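Local coordinates for protein aryl esterase (Mycobacterium smegmatis, PDB 2Q0Q) that hydrolyses aryl esters as an SGNH-family esterase and transfers acyl groups to alcohols in water, working as an oligomer, at residues A2-F8 against D45-E51; I107-S112 against V167-L171. One frame throughout, in Å; residues are numbered along the deposited sequence.

Contact 1 of 2, residues A2-F8 against D45-E51; sequences AKRILCF and DFEVIEE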
loop_
_atom_site.group_PDB
_atom_site.type_symbol
_atom_site.label_atom_id
_atom_site.label_comp_id
_atom_site.label_asym_id
_atom_site.label_seq_id
_atom_site.Cartn_x
_atom_site.Cartn_y
_atom_site.Cartn_z
ATOM N N ALA G 2 -16.345 -9.968 -40.266
ATOM C CA ALA G 2 -15.926 -11.272 -39.683
ATOM C C ALA G 2 -16.302 -11.362 -38.216
ATOM O O ALA G 2 -16.431 -10.346 -37.544
ATOM C CB ALA G 2 -14.418 -11.483 -39.859
ATOM N N LYS G 3 -16.486 -12.586 -37.728
ATOM C CA LYS G 3 -16.648 -12.807 -36.295
ATOM C C LYS G 3 -15.268 -12.858 -35.643
ATOM O O LYS G 3 -14.353 -13.509 -36.160
ATOM C CB LYS G 3 -17.445 -14.086 -36.042
ATOM C CG LYS G 3 -18.921 -13.915 -36.376
ATOM C CD LYS G 3 -19.792 -14.948 -35.693
ATOM C CE LYS G 3 -21.269 -14.738 -36.012
ATOM N NZ LYS G 3 -21.803 -13.503 -35.383
ATOM N N ARG G 4 -15.117 -12.161 -34.527
ATOM C CA ARG G 4 -13.800 -11.917 -33.936
ATOM C C ARG G 4 -13.597 -12.769 -32.691
ATOM O O ARG G 4 -14.390 -12.702 -31.743
ATOM C CB ARG G 4 -13.615 -10.432 -33.592
ATOM C CG ARG G 4 -13.780 -9.515 -34.793
ATOM C CD ARG G 4 -13.383 -8.077 -34.526
ATOM N NE ARG G 4 -12.025 -7.823 -35.002
ATOM C CZ ARG G 4 -11.023 -7.292 -34.301
ATOM N NH1 ARG G 4 -11.172 -6.859 -33.061
ATOM N NH2 ARG G 4 -9.846 -7.155 -34.883
ATOM N N ILE G 5 -12.525 -13.566 -32.723
ATOM C CA ILE G 5 -12.187 -14.524 -31.670
ATOM C C ILE G 5 -10.863 -14.166 -30.988
ATOM O O ILE G 5 -9.805 -14.247 -31.608
ATOM C CB ILE G 5 -12.014 -15.956 -32.257
ATOM C CG1 ILE G 5 -13.119 -16.283 -33.283
ATOM C CG2 ILE G 5 -11.939 -16.966 -31.126
ATOM C CD1 ILE G 5 -14.512 -16.285 -32.713
ATOM N N LEU G 6 -10.924 -13.778 -29.721
ATOM C CA LEU G 6 -9.718 -13.470 -28.925
ATOM C C LEU G 6 -9.231 -14.721 -28.178
ATOM O O LEU G 6 -9.992 -15.307 -27.430
ATOM C CB LEU G 6 -10.020 -12.381 -27.887
ATOM C CG LEU G 6 -8.948 -12.085 -26.826
ATOM C CD1 LEU G 6 -7.726 -11.527 -27.510
ATOM C CD2 LEU G 6 -9.487 -11.112 -25.818
ATOM N N CYS G 7 -7.970 -15.082 -28.386
ATOM C CA CYS G 7 -7.335 -16.250 -27.745
ATOM C C CYS G 7 -6.410 -15.705 -26.667
ATOM O O CYS G 7 -5.327 -15.203 -26.945
ATOM C CB CYS G 7 -6.561 -17.100 -28.753
ATOM S SG CYS G 7 -7.666 -17.854 -29.978
ATOM N N PHE G 8 -6.883 -15.797 -25.425
ATOM C CA PHE G 8 -6.160 -15.311 -24.259
ATOM C C PHE G 8 -5.508 -16.486 -23.548
ATOM O O PHE G 8 -6.196 -17.415 -23.126
ATOM C CB PHE G 8 -7.120 -14.568 -23.312
ATOM C CG PHE G 8 -6.424 -13.721 -22.278
ATOM C CD1 PHE G 8 -5.731 -12.575 -22.664
ATOM C CD2 PHE G 8 -6.463 -14.049 -20.936
ATOM C CE1 PHE G 8 -5.095 -11.783 -21.736
ATOM C CE2 PHE G 8 -5.830 -13.251 -19.998
ATOM C CZ PHE G 8 -5.133 -12.122 -20.403
ATOM N N ASP G 45 -14.518 -15.905 -42.821
ATOM C CA ASP G 45 -15.665 -15.424 -42.042
ATOM C C ASP G 45 -15.284 -15.149 -40.578
ATOM O O ASP G 45 -16.086 -14.588 -39.827
ATOM C CB ASP G 45 -16.845 -16.399 -42.094
ATOM C CG ASP G 45 -17.629 -16.328 -43.407
ATOM O OD1 ASP G 45 -17.500 -15.330 -44.144
ATOM O OD2 ASP G 45 -18.381 -17.293 -43.687
ATOM N N PHE G 46 -14.067 -15.520 -40.183
ATOM C CA PHE G 46 -13.581 -15.302 -38.819
ATOM C C PHE G 46 -12.223 -14.629 -38.793
ATOM O O PHE G 46 -11.447 -14.721 -39.745
ATOM C CB PHE G 46 -13.459 -16.645 -38.081
ATOM C CG PHE G 46 -14.756 -17.375 -37.938
ATOM C CD1 PHE G 46 -15.488 -17.300 -36.762
ATOM C CD2 PHE G 46 -15.261 -18.119 -38.993
ATOM C CE1 PHE G 46 -16.705 -17.989 -36.641
ATOM C CE2 PHE G 46 -16.458 -18.794 -38.881
ATOM C CZ PHE G 46 -17.186 -18.723 -37.700
ATOM N N GLU G 47 -11.945 -13.954 -37.683
ATOM C CA GLU G 47 -10.661 -13.345 -37.430
ATOM C C GLU G 47 -10.197 -13.720 -36.022
ATOM O O GLU G 47 -10.915 -13.455 -35.049
ATOM C CB GLU G 47 -10.786 -11.820 -37.541
ATOM C CG GLU G 47 -9.459 -11.070 -37.458
ATOM C CD GLU G 47 -9.627 -9.583 -37.331
ATOM O OE1 GLU G 47 -10.761 -9.082 -37.543
ATOM O OE2 GLU G 47 -8.617 -8.896 -37.022
ATOM N N VAL G 48 -9.001 -14.300 -35.927
ATOM C CA VAL G 48 -8.409 -14.709 -34.653
ATOM C C VAL G 48 -7.382 -13.688 -34.158
ATOM O O VAL G 48 -6.559 -13.186 -34.915
ATOM C CB VAL G 48 -7.761 -16.114 -34.764
ATOM C CG1 VAL G 48 -6.946 -16.462 -33.499
ATOM C CG2 VAL G 48 -8.846 -17.145 -35.016
ATOM N N ILE G 49 -7.459 -13.385 -32.866
ATOM C CA ILE G 49 -6.583 -12.414 -32.229
ATOM C C ILE G 49 -5.737 -13.131 -31.181
ATOM O O ILE G 49 -6.284 -13.742 -30.263
ATOM C CB ILE G 49 -7.429 -11.310 -31.574
ATOM C CG1 ILE G 49 -8.238 -10.568 -32.648
ATOM C CG2 ILE G 49 -6.557 -10.377 -30.768
ATOM C CD1 ILE G 49 -9.613 -10.144 -32.174
ATOM N N GLU G 50 -4.416 -13.071 -31.342
ATOM C CA GLU G 50 -3.451 -13.815 -30.511
ATOM C C GLU G 50 -2.963 -12.988 -29.340
ATOM O O GLU G 50 -2.181 -12.045 -29.509
ATOM C CB GLU G 50 -2.247 -14.239 -31.347
ATOM C CG GLU G 50 -2.649 -15.137 -32.507
ATOM C CD GLU G 50 -1.516 -15.461 -33.468
ATOM O OE1 GLU G 50 -0.623 -14.605 -33.703
ATOM O OE2 GLU G 50 -1.546 -16.587 -34.000
ATOM N N GLU G 51 -3.455 -13.320 -28.155
ATOM C CA GLU G 51 -2.976 -12.705 -26.926
ATOM C C GLU G 51 -2.484 -13.789 -25.962
ATOM O O GLU G 51 -3.045 -13.988 -24.894
ATOM C CB GLU G 51 -4.061 -11.830 -26.295
ATOM C CG GLU G 51 -4.379 -10.560 -27.104
ATOM C CD GLU G 51 -3.405 -9.427 -26.896
ATOM O OE1 GLU G 51 -2.562 -9.477 -25.956
ATOM O OE2 GLU G 51 -3.534 -8.419 -27.638
#
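On one face of this parallel strand pair, Leu6 reaches over to Ile49 and Glu51. Its CD1 fits between their side chains, 3.6 Å from Ile49 CG2 and 3.5 Å from Glu51 CG. Leu6 CG is turned opposite the backbone N (chi1 171°), which carries CD1 to the neighbouring strand. Ile49 sends its other branch to Arg4: CD1 sits over one guanidinium face, offset toward its rim and 3.7 Å from Arg4 NH1. Arg4 and Glu47 run side by side in a side-on salt bridge. Arg4 NE donates to Glu47 OE1 at 3.1 Å, and OE1 lies close to the guanidinium plane. NH2 donates to OE2, which is tilted from that plane. Both oxygens are approached from above the carboxylate; the guanidinium and carboxylate planes are 69° apart. On the other face, that of Lys3, Ile5 and Cys7, Phe46 turns its ring edge to Ile5 CD1, and Phe46 CD1 lies 3.8 Å from Lys3 CB. Cys7 SG touches Val48 CG1 at 3.9 Å. Backbone bonds such as Ile5 N to Glu47 O, 2.8 Å, join the strands. With helix 34-42 between them, the strands form a beta-alpha-beta unit at one edge of the SGNH fold's five-stranded parallel sheet (order 2-1-3-4-5). Strand 86-90 flanks 3-9. His81 and Tyr73 hold the Glu51 carboxylate. Helix 34-42 covers Cys7 and Val48; helix 70-81 covers Phe8, Ile49 and Glu51.

Contact 2 of 2, residues I107-S112 against V167-L171; sequences IALGMS and VYSAL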
loop_
_atom_site.group_PDB
_atom_site.type_symbol
_atom_site.label_atom_id
_atom_site.label_comp_id
_atom_site.label_asym_id
_atom_site.label_seq_id
_atom_site.Cartn_x
_atom_site.Cartn_y
_atom_site.Cartn_z
ATOM N N ILE G 107 -6.904 -22.085 -8.470
ATOM C CA ILE G 107 -6.722 -21.809 -9.893
ATOM C C ILE G 107 -8.083 -21.602 -10.554
ATOM O O ILE G 107 -8.249 -20.727 -11.358
ATOM C CB ILE G 107 -5.933 -22.976 -10.567
ATOM C CG1 ILE G 107 -4.587 -23.126 -9.862
ATOM C CG2 ILE G 107 -5.757 -22.739 -12.063
ATOM C CD1 ILE G 107 -3.748 -24.231 -10.387
ATOM N N ALA G 108 -9.054 -22.446 -10.224
ATOM C CA ALA G 108 -10.393 -22.270 -10.772
ATOM C C ALA G 108 -10.973 -20.892 -10.408
ATOM O O ALA G 108 -11.634 -20.243 -11.213
ATOM C CB ALA G 108 -11.322 -23.409 -10.300
ATOM N N LEU G 109 -10.710 -20.460 -9.183
ATOM C CA LEU G 109 -11.160 -19.146 -8.747
ATOM C C LEU G 109 -10.501 -18.016 -9.559
ATOM O O LEU G 109 -11.173 -17.049 -9.926
ATOM C CB LEU G 109 -10.938 -18.981 -7.246
ATOM C CG LEU G 109 -11.918 -19.775 -6.373
ATOM C CD1 LEU G 109 -11.330 -19.989 -4.990
ATOM C CD2 LEU G 109 -13.266 -19.080 -6.276
ATOM N N GLY G 110 -9.216 -18.161 -9.877
ATOM C CA GLY G 110 -8.540 -17.211 -10.758
ATOM C C GLY G 110 -9.175 -17.205 -12.140
ATOM O O GLY G 110 -9.423 -16.156 -12.708
HETATM N N MSE G 111 -9.456 -18.389 -12.681
HETATM C CA MSE G 111 -10.212 -18.501 -13.929
HETATM C C MSE G 111 -11.588 -17.834 -13.839
HETATM O O MSE G 111 -12.004 -17.178 -14.786
HETATM C CB MSE G 111 -10.345 -19.982 -14.350
HETATM C CG MSE G 111 -11.206 -20.209 -15.614
HETATM SE SE MSE G 111 -10.523 -19.289 -17.251
HETATM C CE MSE G 111 -9.112 -20.601 -17.753
ATOM N N SER G 112 -12.283 -17.978 -12.707
ATOM C CA SER G 112 -13.613 -17.336 -12.525
ATOM C C SER G 112 -13.556 -15.796 -12.615
ATOM O O SER G 112 -14.465 -15.173 -13.144
ATOM C CB SER G 112 -14.268 -17.751 -11.194
ATOM O OG SER G 112 -13.805 -16.990 -10.066
ATOM N N VAL G 167 -12.336 -29.184 -12.209
ATOM C CA VAL G 167 -12.699 -27.961 -11.504
ATOM C C VAL G 167 -13.183 -26.877 -12.483
ATOM O O VAL G 167 -14.098 -26.141 -12.142
ATOM C CB VAL G 167 -11.571 -27.409 -10.534
ATOM C CG1 VAL G 167 -11.213 -28.458 -9.485
ATOM C CG2 VAL G 167 -10.338 -26.954 -11.286
ATOM N N TYR G 168 -12.587 -26.784 -13.679
ATOM C CA TYR G 168 -13.038 -25.806 -14.670
ATOM C C TYR G 168 -14.402 -26.193 -15.246
ATOM O O TYR G 168 -15.227 -25.306 -15.535
ATOM C CB TYR G 168 -12.054 -25.627 -15.846
ATOM C CG TYR G 168 -10.785 -24.813 -15.589
ATOM C CD1 TYR G 168 -10.386 -24.432 -14.308
ATOM C CD2 TYR G 168 -9.947 -24.484 -16.653
ATOM C CE1 TYR G 168 -9.202 -23.708 -14.104
ATOM C CE2 TYR G 168 -8.776 -23.763 -16.458
ATOM C CZ TYR G 168 -8.408 -23.386 -15.186
ATOM O OH TYR G 168 -7.248 -22.674 -15.009
ATOM N N SER G 169 -14.649 -27.497 -15.426
ATOM C CA SER G 169 -15.975 -27.937 -15.850
ATOM C C SER G 169 -17.063 -27.572 -14.833
ATOM O O SER G 169 -18.158 -27.112 -15.208
ATOM C CB SER G 169 -16.006 -29.432 -16.105
ATOM O OG SER G 169 -17.261 -29.817 -16.645
ATOM N N ALA G 170 -16.752 -27.797 -13.562
ATOM C CA ALA G 170 -17.626 -27.420 -12.443
ATOM C C ALA G 170 -17.893 -25.931 -12.453
ATOM O O ALA G 170 -19.051 -25.512 -12.366
ATOM C CB ALA G 170 -16.997 -27.793 -11.111
ATOM N N LEU G 171 -16.816 -25.159 -12.541
ATOM C CA LEU G 171 -16.909 -23.694 -12.561
ATOM C C LEU G 171 -17.816 -23.248 -13.696
ATOM O O LEU G 171 -18.769 -22.465 -13.499
ATOM C CB LEU G 171 -15.514 -23.105 -12.741
ATOM C CG LEU G 171 -15.520 -21.597 -12.975
ATOM C CD1 LEU G 171 -16.095 -20.849 -11.757
ATOM C CD2 LEU G 171 -14.127 -21.099 -13.316
#
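A Met-aromatic contact lies at the heart of this helix-helix packing in the SGNH hydrolase fold. Selenomethionine Met111 lies across one face of Tyr168. Its CG stands 4.2 Å above the ring, nearly over the centre, as a CH-pi contact. The chain then bends at chi2 (60°) and again at chi3. This keeps SE above the same face, though at a distance, and brings CE to 3.4 Å from Tyr168 CE2. Ile107 meets the ring at its edge, with CG2 3.3 Å from Tyr168 OH. The hydroxyl is hydrogen-bonded to Leu91 O, so this buried polar end has a partner. Ala108 CA comes nearest the other helix, 5.9 Å from Tyr168 CA. Ala108 CB rests 3.8 Å from Val167 CG2. Leu171 inserts both methyls against helix 104-119: CD2 lies 3.4 Å from Ala108 O, and CD1 packs on Ser112 CB at 3.6 Å. The short helical segments have axes 9.6 Å apart, inclined at 41°. Trp149 of a third subunit packs on Ala108 and Leu171. Helices 104-119 and 164-175 both pack against the sheet here. Met111 and Tyr168 touch Val136 of strand 133-138, and Tyr168 also reaches Phe179 of strand 179-181.

In the fold
Contact 1 and contact 2 lie in different parts of one fold. Their centres are about 23 Å apart, and their nearest atoms are about 7 Å apart without touching. Along the chain, contact 1 closes before contact 2 opens. Residues 2-8 and 45-51 form one margin of the parallel sheet. Segments 107-112 and 167-171 are helical and pack near strands 133-138 and 179-181, toward the other margin. Strand 3-9 runs toward Ser11, which with His195 and Asp192 probably forms the catalytic triad, as in other SGNH hydrolases. Both contacts also meet other subunits: contact 1 a second copy, contact 2 a third.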